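Local coordinates for ribosomal RNA small subunit methyltransferase E (PDB 5O95), which probably methylates the N3 position of a uridine in 16S ribosomal RNA, using S-adenosyl-L-methionine as methyl donor, at residues S79-H84 against Y185-P190; K51-S56 against A70-V75; P112-R117 against P156-Q161. All coordinates share one frame; numbering follows the deposited sequence. Where two conformers were deposited one is given.

Interaction 1. Residues S79-H84 against Y185-P190; sequences SPLKIH and YPVQPP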
ATOM      1  N   SER B  79      -2.324   2.851 -17.988  1.00 16.51           N
ATOM      2  CA  SER B  79      -3.193   3.971 -17.697  1.00 16.95           C
ATOM      3  C   SER B  79      -2.924   5.099 -18.688  1.00 18.93           C
ATOM      4  O   SER B  79      -1.771   5.321 -19.079  1.00 19.65           O
ATOM      5  CB  SER B  79      -2.910   4.494 -16.291  1.00 17.79           C
ATOM      6  OG  SER B  79      -3.621   5.702 -16.087  1.00 20.63           O
ATOM      7  N   PRO B  80      -3.967   5.813 -19.105  1.00 17.98           N
ATOM      8  CA  PRO B  80      -3.763   7.008 -19.943  1.00 20.77           C
ATOM      9  C   PRO B  80      -3.086   8.151 -19.214  1.00 19.73           C
ATOM     10  O   PRO B  80      -2.604   9.082 -19.869  1.00 24.94           O
ATOM     11  CB  PRO B  80      -5.191   7.388 -20.361  1.00 24.64           C
ATOM     12  CG  PRO B  80      -6.044   6.853 -19.262  1.00 35.25           C
ATOM     13  CD  PRO B  80      -5.397   5.577 -18.819  1.00 25.24           C
ATOM     14  N   LEU B  81      -3.075   8.146 -17.883  1.00 19.41           N
ATOM     15  CA  LEU B  81      -2.327   9.137 -17.130  1.00 17.01           C
ATOM     16  C   LEU B  81      -0.947   8.552 -16.853  1.00 20.57           C
ATOM     17  O   LEU B  81      -0.844   7.504 -16.206  1.00 20.55           O
ATOM     18  CB  LEU B  81      -3.053   9.435 -15.813  1.00 16.85           C
ATOM     19  CG  LEU B  81      -2.317  10.330 -14.825  1.00 17.85           C
ATOM     20  CD1 LEU B  81      -2.300  11.774 -15.332  1.00 23.33           C
ATOM     21  CD2 LEU B  81      -2.977  10.283 -13.426  1.00 17.42           C
ATOM     22  N   LYS B  82       0.105   9.191 -17.377  1.00 19.59           N
ATOM     23  CA  LYS B  82       1.472   8.698 -17.206  1.00 15.11           C
ATOM     24  C   LYS B  82       2.100   9.392 -16.009  1.00 16.58           C
ATOM     25  O   LYS B  82       2.413  10.584 -16.071  1.00 20.16           O
ATOM     26  CB  LYS B  82       2.299   8.984 -18.457  1.00 16.84           C
ATOM     27  CG  LYS B  82       1.640   8.589 -19.740  1.00 22.25           C
ATOM     28  CD  LYS B  82       1.250   7.146 -19.733  1.00 23.54           C
ATOM     29  CE  LYS B  82       0.605   6.793 -21.076  1.00 57.23           C
ATOM     30  NZ  LYS B  82      -0.096   5.478 -21.092  1.00 39.76           N
ATOM     31  N   ILE B  83       2.253   8.665 -14.913  1.00 17.34           N
ATOM     32  CA  ILE B  83       2.818   9.220 -13.687  1.00 16.53           C
ATOM     33  C   ILE B  83       4.295   8.871 -13.658  1.00 21.85           C
ATOM     34  O   ILE B  83       4.666   7.708 -13.850  1.00 18.01           O
ATOM     35  CB  ILE B  83       2.118   8.645 -12.451  1.00 17.17           C
ATOM     36  CG1 ILE B  83       0.598   8.859 -12.553  1.00 21.26           C
ATOM     37  CG2 ILE B  83       2.699   9.274 -11.189  1.00 19.38           C
ATOM     38  CD1 ILE B  83      -0.172   8.219 -11.406  1.00 20.21           C
ATOM     39  N   HIS B  84       5.132   9.874 -13.429  1.00 20.47           N
ATOM     40  CA  HIS B  84       6.558   9.689 -13.185  1.00 17.75           C
ATOM     41  C   HIS B  84       6.780   9.939 -11.696  1.00 19.45           C
ATOM     42  O   HIS B  84       6.702  11.085 -11.238  1.00 20.05           O
ATOM     43  CB  HIS B  84       7.371  10.671 -14.017  1.00 20.45           C
ATOM     44  CG  HIS B  84       8.851  10.490 -13.879  1.00 19.85           C
ATOM     45  ND1 HIS B  84       9.755  11.231 -14.603  1.00 24.32           N
ATOM     46  CD2 HIS B  84       9.584   9.650 -13.109  1.00 21.75           C
ATOM     47  CE1 HIS B  84      10.984  10.857 -14.289  1.00 29.26           C
ATOM     48  NE2 HIS B  84      10.908   9.900 -13.380  1.00 24.75           N
ATOM     49  N   TYR B 185      -5.924  20.473  -8.155  1.00 22.87           N
ATOM     50  CA  TYR B 185      -4.965  20.374  -9.243  1.00 23.31           C
ATOM     51  C   TYR B 185      -5.597  19.675 -10.438  1.00 29.69           C
ATOM     52  O   TYR B 185      -6.444  18.794 -10.267  1.00 28.99           O
ATOM     53  CB  TYR B 185      -3.723  19.589  -8.803  1.00 27.54           C
ATOM     54  CG  TYR B 185      -2.937  20.297  -7.733  1.00 26.80           C
ATOM     55  CD1 TYR B 185      -2.394  21.555  -7.968  1.00 25.27           C
ATOM     56  CD2 TYR B 185      -2.742  19.717  -6.485  1.00 21.86           C
ATOM     57  CE1 TYR B 185      -1.683  22.222  -6.990  1.00 24.69           C
ATOM     58  CE2 TYR B 185      -2.029  20.383  -5.499  1.00 21.91           C
ATOM     59  CZ  TYR B 185      -1.493  21.624  -5.768  1.00 22.34           C
ATOM     60  OH  TYR B 185      -0.785  22.294  -4.794  1.00 23.42           O
ATOM     61  N   PRO B 186      -5.195  20.041 -11.664  1.00 26.89           N
ATOM     62  CA  PRO B 186      -5.729  19.402 -12.889  1.00 27.79           C
ATOM     63  C   PRO B 186      -5.091  18.041 -13.142  1.00 26.79           C
ATOM     64  O   PRO B 186      -4.223  17.854 -14.012  1.00 26.58           O
ATOM     65  CB  PRO B 186      -5.382  20.433 -13.969  1.00 27.91           C
ATOM     66  CG  PRO B 186      -4.083  21.017 -13.497  1.00 27.42           C
ATOM     67  CD  PRO B 186      -4.242  21.121 -11.981  1.00 31.20           C
ATOM     68  N   VAL B 187      -5.510  17.051 -12.353  1.00 24.93           N
ATOM     69  CA  VAL B 187      -4.991  15.691 -12.474  1.00 23.79           C
ATOM     70  C   VAL B 187      -5.711  15.035 -13.648  1.00 25.31           C
ATOM     71  O   VAL B 187      -6.852  14.589 -13.531  1.00 24.39           O
ATOM     72  CB  VAL B 187      -5.147  14.890 -11.181  1.00 21.86           C
ATOM     73  CG1 VAL B 187      -4.529  13.517 -11.350  1.00 27.90           C
ATOM     74  CG2 VAL B 187      -4.503  15.631 -10.000  1.00 25.18           C
ATOM     75  N   GLN B 188      -5.035  14.981 -14.790  1.00 26.22           N
ATOM     76  CA  GLN B 188      -5.601  14.495 -16.037  1.00 23.77           C
ATOM     77  C   GLN B 188      -4.449  14.213 -16.982  1.00 23.58           C
ATOM     78  O   GLN B 188      -3.344  14.729 -16.783  1.00 23.77           O
ATOM     79  CB  GLN B 188      -6.531  15.543 -16.654  1.00 28.95           C
ATOM     80  CG  GLN B 188      -5.847  16.855 -16.941  1.00 31.14           C
ATOM     81  CD  GLN B 188      -6.836  17.961 -17.231  1.00 68.89           C
ATOM     82  OE1 GLN B 188      -7.708  18.258 -16.415  1.00 74.07           O
ATOM     83  NE2 GLN B 188      -6.715  18.570 -18.406  1.00 59.02           N
ATOM     84  N   PRO B 189      -4.661  13.385 -18.000  1.00 24.38           N
ATOM     85  CA  PRO B 189      -3.605  13.144 -18.978  1.00 27.15           C
ATOM     86  C   PRO B 189      -3.150  14.455 -19.593  1.00 27.41           C
ATOM     87  O   PRO B 189      -3.927  15.420 -19.655  1.00 28.67           O
ATOM     88  CB  PRO B 189      -4.298  12.249 -20.018  1.00 31.12           C
ATOM     89  CG  PRO B 189      -5.346  11.539 -19.240  1.00 28.44           C
ATOM     90  CD  PRO B 189      -5.856  12.560 -18.254  1.00 26.11           C
ATOM     91  N   PRO B 190      -1.910  14.525 -20.108  1.00 27.88           N
ATOM     92  CA  PRO B 190      -1.028  13.379 -20.377  1.00 27.40           C
ATOM     93  C   PRO B 190      -0.263  12.797 -19.194  1.00 26.65           C
ATOM     94  O   PRO B 190      -0.211  11.572 -19.060  1.00 25.18           O
ATOM     95  CB  PRO B 190      -0.029  13.937 -21.401  1.00 25.07           C
ATOM     96  CG  PRO B 190       0.030  15.410 -21.103  1.00 35.43           C
ATOM     97  CD  PRO B 190      -1.350  15.796 -20.605  1.00 26.12           C
TER
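The backbone of Lys-82 meets that of Pro-190 in the one hydrogen bond between 79-84 and 185-190: Lys-82 N lies 2.9 Å from Pro-190 O, with an almost straight N-H...O angle of 174° and the donor in the carbonyl plane. A cis peptide bond joins Pro-189 to Pro-190, and proline suits this place because its ring lowers the energy gap between the cis and trans peptide.

The remaining contacts are van der Waals ones. Pro-80 CB lies 4.3 Å from Pro-189 CG, a loose meeting of two exposed rings, and Pro-189 CB rests 3.6 Å from Pro-80 O. Leu-81, with CG anti to its backbone N (chi1 173°), divides its two methyls: CD1 lies 3.5 Å from Gln-188 O, while CD2 makes an apolar contact with Val-187 CG1 at 4.1 Å. Branched aliphatic residues suit this buried side.

Polar bonds within 79-84 shape the turn that presents these groups. Ser-79 OG accepts from Leu-81 N, an ST turn. The Lys-82 chain is bent at chi2 (-56°), which sets CD; beyond it the chain is extended, and NZ gives a hydrogen bond to Ser-79 O at 2.6 Å.

In the SPOUT methyltransferase domain, this contact lies where strand 82-88 begins and the loop leading to strand 191-196 ends. Lys-82 also pairs with Val-192, making these strands neighbours in the parallel sheet. Leu-238 of helix 227-242 touches both Ile-83 and Val-187.

Interaction 2. Residues K51-S56 against A70-V75; sequences KEFTAS and ASVLEV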
ATOM      1  N   LYS B  51       1.880  -7.020 -26.281  0.55 16.84           N
ATOM      2  CA  LYS B  51       1.456  -8.245 -26.944  0.55 13.82           C
ATOM      3  C   LYS B  51       1.529  -9.396 -25.952  0.55 15.89           C
ATOM      4  O   LYS B  51       2.500  -9.511 -25.194  0.55 17.81           O
ATOM      5  CB  LYS B  51       2.328  -8.558 -28.158  0.55 15.24           C
ATOM      6  CG  LYS B  51       2.136  -7.565 -29.285  0.55 20.37           C
ATOM      7  CD  LYS B  51       3.053  -7.884 -30.464  0.55 20.25           C
ATOM      8  CE  LYS B  51       2.990  -6.786 -31.508  0.55 25.49           C
ATOM      9  NZ  LYS B  51       3.945  -7.055 -32.617  0.55 27.15           N
ATOM     10  N   GLU B  52       0.506 -10.246 -25.973  1.00 16.83           N
ATOM     11  CA  GLU B  52       0.452 -11.465 -25.173  1.00 14.01           C
ATOM     12  C   GLU B  52       0.538 -12.660 -26.111  1.00 19.91           C
ATOM     13  O   GLU B  52      -0.155 -12.700 -27.134  1.00 20.17           O
ATOM     14  CB  GLU B  52      -0.847 -11.538 -24.368  1.00 16.69           C
ATOM     15  CG  GLU B  52      -0.826 -10.640 -23.126  1.00 13.26           C
ATOM     16  CD  GLU B  52      -2.091 -10.756 -22.308  1.00 21.53           C
ATOM     17  OE1 GLU B  52      -2.938 -11.638 -22.561  1.00 20.94           O
ATOM     18  OE2 GLU B  52      -2.236  -9.962 -21.359  1.00 20.25           O
ATOM     19  N   PHE B  53       1.390 -13.626 -25.762  1.00 18.41           N
ATOM     20  CA  PHE B  53       1.631 -14.814 -26.578  1.00 15.12           C
ATOM     21  C   PHE B  53       1.114 -16.014 -25.800  1.00 19.64           C
ATOM     22  O   PHE B  53       1.635 -16.344 -24.733  1.00 20.94           O
ATOM     23  CB  PHE B  53       3.122 -14.934 -26.878  1.00 14.56           C
ATOM     24  CG  PHE B  53       3.680 -13.734 -27.591  1.00 18.69           C
ATOM     25  CD1 PHE B  53       4.112 -12.621 -26.861  1.00 17.34           C
ATOM     26  CD2 PHE B  53       3.775 -13.718 -28.984  1.00 16.56           C
ATOM     27  CE1 PHE B  53       4.594 -11.498 -27.510  1.00 19.62           C
ATOM     28  CE2 PHE B  53       4.248 -12.599 -29.646  1.00 17.25           C
ATOM     29  CZ  PHE B  53       4.681 -11.489 -28.900  1.00 18.68           C
ATOM     30  N   THR B  54       0.071 -16.651 -26.311  1.00 18.23           N
ATOM     31  CA  THR B  54      -0.445 -17.844 -25.658  1.00 19.08           C
ATOM     32  C   THR B  54       0.459 -18.998 -26.030  1.00 23.12           C
ATOM     33  O   THR B  54       0.702 -19.240 -27.219  1.00 20.97           O
ATOM     34  CB  THR B  54      -1.881 -18.112 -26.098  1.00 20.92           C
ATOM     35  OG1 THR B  54      -2.697 -16.999 -25.737  1.00 22.27           O
ATOM     36  CG2 THR B  54      -2.430 -19.363 -25.408  1.00 24.65           C
ATOM     37  N   ALA B  55       0.982 -19.695 -25.027  1.00 20.42           N
ATOM     38  CA  ALA B  55       2.019 -20.682 -25.265  1.00 20.10           C
ATOM     39  C   ALA B  55       1.766 -21.894 -24.386  1.00 21.59           C
ATOM     40  O   ALA B  55       1.016 -21.843 -23.411  1.00 23.42           O
ATOM     41  CB  ALA B  55       3.429 -20.126 -24.998  1.00 18.61           C
ATOM     42  N   SER B  56       2.398 -22.992 -24.754  1.00 20.74           N
ATOM     43  CA  SER B  56       2.378 -24.182 -23.930  1.00 27.91           C
ATOM     44  C   SER B  56       3.782 -24.747 -23.858  1.00 23.32           C
ATOM     45  O   SER B  56       4.607 -24.561 -24.764  1.00 23.38           O
ATOM     46  CB  SER B  56       1.406 -25.225 -24.451  1.00 37.86           C
ATOM     47  OG  SER B  56       1.797 -25.627 -25.741  1.00 32.72           O
ATOM     48  N   ALA B  70       1.244 -20.479 -29.576  1.00 19.54           N
ATOM     49  CA  ALA B  70       0.030 -20.816 -30.316  1.00 18.23           C
ATOM     50  C   ALA B  70      -0.621 -19.600 -30.963  1.00 22.75           C
ATOM     51  O   ALA B  70      -1.128 -19.691 -32.091  1.00 24.22           O
ATOM     52  CB  ALA B  70      -0.978 -21.490 -29.384  1.00 21.93           C
ATOM     53  N   SER B  71      -0.647 -18.465 -30.274  1.00 20.93           N
ATOM     54  CA  SER B  71      -1.377 -17.321 -30.792  1.00 21.21           C
ATOM     55  C   SER B  71      -0.877 -16.061 -30.102  1.00 19.13           C
ATOM     56  O   SER B  71      -0.193 -16.118 -29.070  1.00 20.47           O
ATOM     57  CB  SER B  71      -2.887 -17.497 -30.630  1.00 22.07           C
ATOM     58  OG  SER B  71      -3.197 -17.512 -29.245  1.00 22.19           O
ATOM     59  N   VAL B  72      -1.163 -14.924 -30.734  1.00 17.72           N
ATOM     60  CA  VAL B  72      -0.689 -13.612 -30.301  1.00 20.54           C
ATOM     61  C   VAL B  72      -1.886 -12.675 -30.206  1.00 21.32           C
ATOM     62  O   VAL B  72      -2.779 -12.718 -31.055  1.00 19.10           O
ATOM     63  CB  VAL B  72       0.353 -13.042 -31.288  1.00 24.95           C
ATOM     64  CG1 VAL B  72       0.994 -11.773 -30.711  1.00 25.52           C
ATOM     65  CG2 VAL B  72       1.413 -14.076 -31.600  1.00 17.32           C
ATOM     66  N   LEU B  73      -1.931 -11.837 -29.161  1.00 22.61           N
ATOM     67  CA  LEU B  73      -3.063 -10.931 -28.978  1.00 21.62           C
ATOM     68  C   LEU B  73      -2.539  -9.604 -28.460  1.00 16.16           C
ATOM     69  O   LEU B  73      -1.719  -9.591 -27.539  1.00 20.75           O
ATOM     70  CB  LEU B  73      -4.067 -11.496 -27.966  1.00 20.90           C
ATOM     71  CG  LEU B  73      -5.329 -10.653 -27.767  1.00 19.52           C
ATOM     72  CD1 LEU B  73      -6.161 -10.632 -29.057  1.00 22.91           C
ATOM     73  CD2 LEU B  73      -6.175 -11.199 -26.621  1.00 24.88           C
ATOM     74  N   GLU B  74      -2.980  -8.499 -29.048  1.00 17.47           N
ATOM     75  CA  GLU B  74      -2.608  -7.188 -28.527  1.00 17.78           C
ATOM     76  C   GLU B  74      -3.472  -6.873 -27.313  1.00 18.48           C
ATOM     77  O   GLU B  74      -4.710  -6.886 -27.402  1.00 20.99           O
ATOM     78  CB  GLU B  74      -2.756  -6.121 -29.606  1.00 20.54           C
ATOM     79  CG  GLU B  74      -1.937  -6.481 -30.841  1.00 32.82           C
ATOM     80  CD  GLU B  74      -1.569  -5.289 -31.700  1.00 69.10           C
ATOM     81  OE1 GLU B  74      -2.037  -4.172 -31.404  1.00 71.56           O
ATOM     82  OE2 GLU B  74      -0.806  -5.475 -32.675  1.00 64.00           O
ATOM     83  N   VAL B  75      -2.820  -6.609 -26.174  1.00 17.07           N
ATOM     84  CA  VAL B  75      -3.521  -6.365 -24.914  1.00 16.97           C
ATOM     85  C   VAL B  75      -2.779  -5.266 -24.150  1.00 14.60           C
ATOM     86  O   VAL B  75      -1.591  -5.412 -23.830  1.00 16.83           O
ATOM     87  CB  VAL B  75      -3.629  -7.624 -24.030  1.00 15.69           C
ATOM     88  CG1 VAL B  75      -4.421  -7.314 -22.743  1.00 17.70           C
ATOM     89  CG2 VAL B  75      -4.243  -8.793 -24.764  1.00 17.47           C
TER
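Phe-53 holds its CG anti to the carbonyl carbon (chi1 -58°), and Val-72 sets CG1 anti to its backbone N (chi1 -171°); their side chains lie side by side, pointing the same way. Both valine methyls approach the CD2-CE2 bond of the ring obliquely: Val-72 CG1 is 3.5 Å from Phe-53 CE2, and CG2 touches CD2. A beta-branched valine suits a strand position beside a large aromatic, since its two methyls spread along the ring atoms.

The backbones form the antiparallel hairpin of strands 51-61 and 64-74 in the PUA-domain part of the chain. Glu-52 and Leu-73 are a hydrogen-bonded pair: Glu-52 N to Leu-73 O is 2.8 Å and nearly straight at 176°, and Leu-73 N returns the bond to Glu-52 O. Thr-54 N binds Ser-71 O at 2.8 Å. Thr-54 O then takes Ala-70 N at 2.7 Å and, weakly, Ser-71 N: a classic beta bulge, in which two residues face one.

On the face of Glu-52, Thr-54 and Ser-71, the Glu-52 carboxylate crosses Val-75, Glu-52 OE2 lying 3.7 Å from Val-75 CG1. The polar bonds of OE2 go elsewhere, to Asn-148 and, as a salt bridge, to Arg-77.

Lys-51 and Glu-74 run alongside each other, but Lys-51 NZ and Glu-74 OE2 stay 5.0 Å apart, and NZ instead pairs with Glu-14. Main-chain bonds and Phe-53 packing thus join these strands, while the Glu-52 carboxylate and Lys-51 ammonium group tie them to other parts of the chain.

Interaction 3. Residues P112-R117 against P156-Q161; sequences PLITER and PVYLDQ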
ATOM      1  N   PRO B 112      14.657   6.688  -8.703  1.00 19.40           N
ATOM      2  CA  PRO B 112      15.152   6.764  -7.321  1.00 22.72           C
ATOM      3  C   PRO B 112      15.774   8.133  -7.111  1.00 19.80           C
ATOM      4  O   PRO B 112      16.542   8.614  -7.938  1.00 21.89           O
ATOM      5  CB  PRO B 112      16.201   5.643  -7.256  1.00 21.49           C
ATOM      6  CG  PRO B 112      15.870   4.729  -8.439  1.00 24.05           C
ATOM      7  CD  PRO B 112      15.350   5.658  -9.489  1.00 22.78           C
ATOM      8  N   LEU B 113      15.404   8.783  -6.011  1.00 20.00           N
ATOM      9  CA  LEU B 113      15.749  10.173  -5.781  1.00 21.25           C
ATOM     10  C   LEU B 113      16.675  10.276  -4.579  1.00 27.22           C
ATOM     11  O   LEU B 113      16.467   9.608  -3.565  1.00 25.20           O
ATOM     12  CB  LEU B 113      14.475  10.985  -5.526  1.00 22.60           C
ATOM     13  CG  LEU B 113      14.585  12.510  -5.569  1.00 31.43           C
ATOM     14  CD1 LEU B 113      15.022  13.002  -6.957  1.00 29.04           C
ATOM     15  CD2 LEU B 113      13.260  13.132  -5.165  1.00 28.72           C
ATOM     16  N   ILE B 114      17.699  11.115  -4.697  1.00 24.69           N
ATOM     17  CA  ILE B 114      18.590  11.433  -3.584  1.00 24.56           C
ATOM     18  C   ILE B 114      18.307  12.866  -3.190  1.00 23.67           C
ATOM     19  O   ILE B 114      18.355  13.771  -4.033  1.00 32.30           O
ATOM     20  CB  ILE B 114      20.066  11.237  -3.972  1.00 28.75           C
ATOM     21  CG1 ILE B 114      20.259   9.831  -4.551  1.00 31.03           C
ATOM     22  CG2 ILE B 114      20.945  11.463  -2.755  1.00 29.62           C
ATOM     23  CD1 ILE B 114      21.568   9.667  -5.317  1.00 37.35           C
ATOM     24  N   THR B 115      17.964  13.069  -1.915  1.00 26.00           N
ATOM     25  CA  THR B 115      17.667  14.376  -1.364  1.00 27.24           C
ATOM     26  C   THR B 115      18.491  14.554  -0.101  1.00 35.45           C
ATOM     27  O   THR B 115      19.137  13.617   0.382  1.00 29.91           O
ATOM     28  CB  THR B 115      16.170  14.543  -1.049  1.00 28.62           C
ATOM     29  OG1 THR B 115      15.868  13.910   0.199  1.00 30.42           O
ATOM     30  CG2 THR B 115      15.311  13.931  -2.143  1.00 27.66           C
ATOM     31  N   GLU B 116      18.443  15.778   0.432  1.00 28.54           N
ATOM     32  CA  GLU B 116      19.355  16.179   1.499  1.00 31.24           C
ATOM     33  C   GLU B 116      19.108  15.381   2.774  1.00 35.31           C
ATOM     34  O   GLU B 116      20.056  15.036   3.492  1.00 33.45           O
ATOM     35  CB  GLU B 116      19.215  17.679   1.744  1.00 37.48           C
ATOM     36  CG  GLU B 116      20.122  18.250   2.821  1.00 55.06           C
ATOM     37  CD  GLU B 116      20.039  19.770   2.912  1.00 59.05           C
ATOM     38  OE1 GLU B 116      20.412  20.455   1.934  1.00 67.03           O
ATOM     39  OE2 GLU B 116      19.588  20.281   3.958  1.00 51.51           O
ATOM     40  N   ARG B 117      17.849  15.042   3.056  1.00 30.86           N
ATOM     41  CA  ARG B 117      17.495  14.386   4.306  1.00 29.57           C
ATOM     42  C   ARG B 117      17.311  12.872   4.192  1.00 27.38           C
ATOM     43  O   ARG B 117      16.782  12.260   5.124  1.00 34.51           O
ATOM     44  CB  ARG B 117      16.260  15.041   4.912  1.00 30.03           C
ATOM     45  CG  ARG B 117      16.476  16.517   5.135  1.00 35.67           C
ATOM     46  CD  ARG B 117      15.351  17.136   5.919  1.00 31.50           C
ATOM     47  NE  ARG B 117      15.639  18.521   6.275  1.00 30.68           N
ATOM     48  CZ  ARG B 117      14.703  19.370   6.692  1.00 36.89           C
ATOM     49  NH1 ARG B 117      13.441  18.961   6.776  1.00 33.93           N
ATOM     50  NH2 ARG B 117      15.021  20.619   7.018  1.00 36.73           N
ATOM     51  N   PRO B 156      19.219   6.698 -10.725  1.00 30.59           N
ATOM     52  CA  PRO B 156      19.040   7.632  -9.606  1.00 27.08           C
ATOM     53  C   PRO B 156      19.649   8.993  -9.914  1.00 25.04           C
ATOM     54  O   PRO B 156      20.681   9.098 -10.578  1.00 29.12           O
ATOM     55  CB  PRO B 156      19.771   6.944  -8.448  1.00 27.43           C
ATOM     56  CG  PRO B 156      19.744   5.490  -8.800  1.00 35.32           C
ATOM     57  CD  PRO B 156      19.901   5.464 -10.301  1.00 26.29           C
ATOM     58  N   VAL B 157      18.990  10.049  -9.425  1.00 22.05           N
ATOM     59  CA  VAL B 157      19.499  11.407  -9.580  1.00 26.16           C
ATOM     60  C   VAL B 157      19.228  12.179  -8.299  1.00 24.07           C
ATOM     61  O   VAL B 157      18.351  11.823  -7.502  1.00 25.86           O
ATOM     62  CB  VAL B 157      18.893  12.176 -10.780  1.00 27.07           C
ATOM     63  CG1 VAL B 157      19.259  11.517 -12.118  1.00 25.94           C
ATOM     64  CG2 VAL B 157      17.390  12.332 -10.632  1.00 27.88           C
ATOM     65  N   TYR B 158      19.996  13.254  -8.119  1.00 26.81           N
ATOM     66  CA  TYR B 158      19.703  14.189  -7.043  1.00 28.30           C
ATOM     67  C   TYR B 158      18.507  15.062  -7.401  1.00 29.13           C
ATOM     68  O   TYR B 158      18.133  15.217  -8.566  1.00 25.27           O
ATOM     69  CB  TYR B 158      20.915  15.077  -6.746  1.00 27.17           C
ATOM     70  CG  TYR B 158      22.015  14.367  -5.995  1.00 30.53           C
ATOM     71  CD1 TYR B 158      22.964  13.611  -6.664  1.00 37.53           C
ATOM     72  CD2 TYR B 158      22.093  14.440  -4.611  1.00 37.89           C
ATOM     73  CE1 TYR B 158      23.964  12.949  -5.976  1.00 40.38           C
ATOM     74  CE2 TYR B 158      23.090  13.787  -3.918  1.00 39.98           C
ATOM     75  CZ  TYR B 158      24.020  13.042  -4.603  1.00 43.16           C
ATOM     76  OH  TYR B 158      25.015  12.390  -3.913  1.00 53.75           O
ATOM     77  N   LEU B 159      17.915  15.652  -6.366  1.00 25.89           N
ATOM     78  CA  LEU B 159      16.688  16.421  -6.541  1.00 26.14           C
ATOM     79  C   LEU B 159      16.866  17.551  -7.552  1.00 28.47           C
ATOM     80  O   LEU B 159      15.951  17.839  -8.332  1.00 29.22           O
ATOM     81  CB  LEU B 159      16.242  16.971  -5.187  1.00 25.70           C
ATOM     82  CG  LEU B 159      15.009  17.876  -5.167  1.00 28.78           C
ATOM     83  CD1 LEU B 159      13.709  17.074  -5.317  1.00 29.43           C
ATOM     84  CD2 LEU B 159      14.990  18.698  -3.894  1.00 34.91           C
ATOM     85  N   ASP B 160      18.022  18.220  -7.544  1.00 28.10           N
ATOM     86  CA  ASP B 160      18.193  19.353  -8.446  1.00 26.35           C
ATOM     87  C   ASP B 160      18.171  18.917  -9.907  1.00 38.96           C
ATOM     88  O   ASP B 160      17.563  19.588 -10.750  1.00 32.17           O
ATOM     89  CB  ASP B 160      19.459  20.154  -8.117  1.00 34.37           C
ATOM     90  CG  ASP B 160      20.726  19.337  -8.225  1.00 37.75           C
ATOM     91  OD1 ASP B 160      20.661  18.095  -8.293  1.00 39.00           O
ATOM     92  OD2 ASP B 160      21.810  19.953  -8.234  1.00 76.80           O
ATOM     93  N   GLN B 161      18.826  17.799 -10.227  1.00 31.13           N
ATOM     94  CA  GLN B 161      18.726  17.266 -11.583  1.00 29.46           C
ATOM     95  C   GLN B 161      17.293  16.883 -11.924  1.00 25.89           C
ATOM     96  O   GLN B 161      16.826  17.129 -13.043  1.00 29.49           O
ATOM     97  CB  GLN B 161      19.652  16.065 -11.768  1.00 29.52           C
ATOM     98  CG  GLN B 161      19.597  15.513 -13.178  1.00 34.16           C
ATOM     99  CD  GLN B 161      20.669  14.482 -13.458  1.00 40.05           C
ATOM    100  OE1 GLN B 161      21.408  14.074 -12.564  1.00 32.87           O
ATOM    101  NE2 GLN B 161      20.753  14.047 -14.712  1.00 47.96           N
TER
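Leu-113 and Leu-159 form the apolar centre, Leu-113 CD2 lying 4.0 Å from Leu-159 CD1, where the parallel strands 109-114 and 152-158 of a beta-alpha-beta unit, linked through helix 124-145, meet. Leu-113 CD1 also rests 3.8 Å from Leu-159 CA, at the start of helix 159-165, and both leucines touch Ile-195 of strand 191-196, as suits flexible aliphatic chains in a buried layer.

Toward the start of the pair, the Pro-112 and Pro-156 rings meet at a slant, Pro-112 CB 3.9 Å from Pro-156 CG. Helix 124-145 touches both prolines.

On the other face of the sheet, CB of Ile-114 lies over one face of the exposed Tyr-158 ring, toward its rim, a CH-pi contact, and Ile-114 CG2 comes 3.4 Å from Tyr-158 CE2. The Thr-115 side chain lies about 5 Å from Gly-197, which binds S-adenosyl-L-methionine in a structure of this protein.

At the polar edge, Val-157 N binds Pro-112 O at 3.2 Å, and Ile-114 N takes Val-157 O at 3.0 Å. Proline has no N-H to give, but its carbonyl accepts here. Where strand passes into helix, with Tyr-158 at the N-cap position, Leu-159 N makes a weak bond to Ile-114 O, bent to 129° at the hydrogen.

From the N terminus, interaction 2 comes first: residues 51-56 and 70-75 close a short hairpin that is complete before the chain continues, a few residues on, into 79-84. There interaction 1 opens, and it closes only at 185-190, about a hundred residues later. Interaction 3 is nested inside that long loop, joining 112-117 to 156-161 across the intervening helix 124-145 of the beta-alpha-beta unit. Interactions 1 and 3 both reach the parallel methyltransferase sheet, through the neighbouring strands 82-88 and 109-114, though their centres lie 23 Å apart. Interaction 2 belongs to the separate mixed sheet, its centre 40 Å from that of interaction 3, on the opposite side of the chain's centre.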